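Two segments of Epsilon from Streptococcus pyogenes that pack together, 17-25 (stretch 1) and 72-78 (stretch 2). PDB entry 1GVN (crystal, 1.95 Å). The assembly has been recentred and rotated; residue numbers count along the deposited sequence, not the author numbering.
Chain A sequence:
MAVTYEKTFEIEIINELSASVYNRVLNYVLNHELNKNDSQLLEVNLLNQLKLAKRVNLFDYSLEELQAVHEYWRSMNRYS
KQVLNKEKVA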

# COMPACT_ATOMS: atom_id res chain seq x y z
N LEU A 17 2.09 -9.12 12.42
CA LEU A 17 2.90 -8.28 11.55
C LEU A 17 2.24 -6.94 11.26
O LEU A 17 2.90 -5.90 11.31
CB LEU A 17 3.20 -9.00 10.23
CG LEU A 17 4.00 -8.21 9.19
CD1 LEU A 17 5.34 -7.78 9.77
CD2 LEU A 17 4.20 -9.09 7.95
N SER A 18 0.94 -6.95 10.96
CA SER A 18 0.25 -5.70 10.64
C SER A 18 0.29 -4.72 11.81
O SER A 18 0.44 -3.52 11.61
CB SER A 18 -1.20 -5.98 10.23
OG SER A 18 -1.94 -6.57 11.27
N ALA A 19 0.16 -5.23 13.03
CA ALA A 19 0.20 -4.37 14.21
C ALA A 19 1.57 -3.72 14.32
O ALA A 19 1.70 -2.55 14.69
CB ALA A 19 -0.09 -5.19 15.47
N SER A 20 2.61 -4.48 13.98
CA SER A 20 3.97 -3.98 14.02
C SER A 20 4.16 -2.83 13.03
O SER A 20 4.71 -1.77 13.37
CB SER A 20 4.95 -5.11 13.69
OG SER A 20 6.28 -4.64 13.63
N VAL A 21 3.70 -3.03 11.80
CA VAL A 21 3.83 -2.03 10.74
C VAL A 21 2.95 -0.82 11.02
O VAL A 21 3.39 0.33 10.91
CB VAL A 21 3.45 -2.65 9.37
CG1 VAL A 21 3.49 -1.60 8.28
CG2 VAL A 21 4.42 -3.79 9.04
N TYR A 22 1.70 -1.06 11.40
CA TYR A 22 0.78 0.03 11.68
C TYR A 22 1.30 0.87 12.84
O TYR A 22 1.34 2.10 12.77
CB TYR A 22 -0.60 -0.51 12.03
CG TYR A 22 -1.62 0.59 12.25
CD1 TYR A 22 -2.26 1.19 11.17
CD2 TYR A 22 -1.90 1.05 13.53
CE1 TYR A 22 -3.18 2.23 11.36
CE2 TYR A 22 -2.80 2.09 13.74
CZ TYR A 22 -3.44 2.68 12.65
OH TYR A 22 -4.33 3.70 12.87
N ASN A 23 1.71 0.20 13.91
CA ASN A 23 2.22 0.90 15.08
C ASN A 23 3.44 1.75 14.78
O ASN A 23 3.57 2.85 15.31
CB ASN A 23 2.52 -0.08 16.22
CG ASN A 23 1.25 -0.59 16.88
OD1 ASN A 23 0.24 0.11 16.92
ND2 ASN A 23 1.30 -1.80 17.43
N ARG A 24 4.33 1.26 13.92
CA ARG A 24 5.51 2.01 13.54
C ARG A 24 5.06 3.31 12.88
O ARG A 24 5.54 4.40 13.22
CB ARG A 24 6.37 1.21 12.55
CG ARG A 24 7.57 1.97 11.98
CD ARG A 24 8.31 1.12 10.95
NE ARG A 24 8.74 -0.15 11.53
CZ ARG A 24 8.47 -1.34 11.01
NH1 ARG A 24 7.77 -1.45 9.88
NH2 ARG A 24 8.89 -2.44 11.62
N VAL A 25 4.13 3.19 11.94
CA VAL A 25 3.62 4.36 11.23
C VAL A 25 2.86 5.30 12.16
O VAL A 25 3.06 6.52 12.11
CB VAL A 25 2.70 3.93 10.07
CG1 VAL A 25 2.16 5.17 9.36
CG2 VAL A 25 3.49 3.07 9.09
N TYR A 72 1.27 -8.32 1.47
CA TYR A 72 0.97 -6.89 1.54
C TYR A 72 1.69 -6.30 2.75
O TYR A 72 2.38 -5.28 2.66
CB TYR A 72 -0.53 -6.66 1.70
CG TYR A 72 -0.89 -5.23 2.03
CD1 TYR A 72 -1.07 -4.28 1.02
CD2 TYR A 72 -1.03 -4.80 3.35
CE1 TYR A 72 -1.37 -2.95 1.31
CE2 TYR A 72 -1.33 -3.47 3.66
CZ TYR A 72 -1.50 -2.55 2.64
OH TYR A 72 -1.81 -1.24 2.94
N TRP A 73 1.51 -6.94 3.90
CA TRP A 73 2.12 -6.45 5.12
C TRP A 73 3.63 -6.58 5.12
O TRP A 73 4.31 -5.77 5.74
CB TRP A 73 1.50 -7.15 6.33
CG TRP A 73 0.10 -6.66 6.55
CD1 TRP A 73 -1.06 -7.33 6.27
CD2 TRP A 73 -0.28 -5.36 6.99
NE1 TRP A 73 -2.14 -6.51 6.51
CE2 TRP A 73 -1.69 -5.30 6.95
CE3 TRP A 73 0.44 -4.23 7.42
CZ2 TRP A 73 -2.40 -4.16 7.33
CZ3 TRP A 73 -0.27 -3.10 7.79
CH2 TRP A 73 -1.68 -3.07 7.74
N ARG A 74 4.15 -7.57 4.41
CA ARG A 74 5.60 -7.70 4.32
C ARG A 74 6.11 -6.50 3.52
O ARG A 74 7.08 -5.85 3.90
CB ARG A 74 6.03 -8.99 3.60
CG ARG A 74 5.68 -10.29 4.30
CD ARG A 74 6.49 -11.45 3.69
NE ARG A 74 6.01 -12.76 4.09
CZ ARG A 74 5.10 -13.46 3.42
NH1 ARG A 74 4.57 -12.97 2.31
NH2 ARG A 74 4.72 -14.65 3.87
N SER A 75 5.44 -6.20 2.40
CA SER A 75 5.88 -5.08 1.57
C SER A 75 5.75 -3.75 2.29
O SER A 75 6.62 -2.89 2.16
CB SER A 75 5.12 -5.03 0.24
OG SER A 75 3.74 -4.74 0.43
N MET A 76 4.67 -3.56 3.05
CA MET A 76 4.49 -2.31 3.78
C MET A 76 5.48 -2.24 4.94
O MET A 76 5.85 -1.15 5.39
CB MET A 76 3.05 -2.17 4.29
CG MET A 76 2.05 -1.82 3.19
SD MET A 76 2.49 -0.25 2.38
CE MET A 76 0.91 0.31 1.80
N ASN A 77 5.92 -3.40 5.42
CA ASN A 77 6.89 -3.43 6.50
C ASN A 77 8.17 -2.84 5.91
O ASN A 77 8.81 -1.96 6.51
CB ASN A 77 7.13 -4.88 6.96
CG ASN A 77 8.06 -4.96 8.16
OD1 ASN A 77 7.99 -4.15 9.08
ND2 ASN A 77 8.94 -5.97 8.17
N ARG A 78 8.52 -3.29 4.72
CA ARG A 78 9.71 -2.81 4.02
C ARG A 78 9.58 -1.34 3.64
O ARG A 78 10.47 -0.54 3.91
CB ARG A 78 9.95 -3.63 2.74
CG ARG A 78 10.37 -5.08 2.97
CD ARG A 78 10.82 -5.72 1.66
NE ARG A 78 9.73 -5.90 0.70
CZ ARG A 78 8.96 -6.98 0.64
NH1 ARG A 78 9.16 -7.99 1.48
NH2 ARG A 78 8.00 -7.06 -0.27
O HOH W 1 8.02 -5.42 11.75

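Two helical segments of one chain pack here with their N-to-C directions 31° apart. Their axes come within 9.5 Å, and the contact buries 403 Å² in total. W73, N77 and L17 cover the most surface.

W73 contributes the largest share. Its CA-to-CB bond points toward stretch 1, and its chi1 is m. The CA atoms of S18 and W73 are 5.9 Å apart. The CA-to-CB bond of S18 points toward stretch 2, and its CB lies over the six-membered ring of W73. S18 CB sits 3.4 Å from the centroid of the W73 six-membered ring, 12° off the ring normal. This is a CH-pi contact on one face. S18 OG is hydrogen-bonded elsewhere in the structure. V21 meets the same ring at its edge, with V21 CB 3.9 Å from W73 CE3.

L17 packs beside the base of the tryptophan side chain. L17 CD2 is 3.7 Å from W73 CB. Its other methyl reaches along stretch 2, with L17 CD1 4.2 Å from N77 CG.

N77 joins the apolar and polar parts of the contact. Its CA lies 5.4 Å from V21 CA, and V21 CG2 packs 3.6 Å from N77 CB. The CA-to-CB bond of N77 points sideways, but the end of its side chain comes nearer to stretch 1. There N77 OD1 accepts two hydrogen bonds from R24, from NH1 at 2.8 Å and from NH2 at 3.2 Å. The N-H...acceptor angles are 154° and 135°, so the NH1 bond is both shorter and straighter. OD1 lies near the guanidinium plane, which lets both nitrogens reach it. Water 1 also donates to N77 OD1 at 3.0 Å. The same water is hydrogen-bonded to S20 OG at 2.7 Å, so it bridges the two helices.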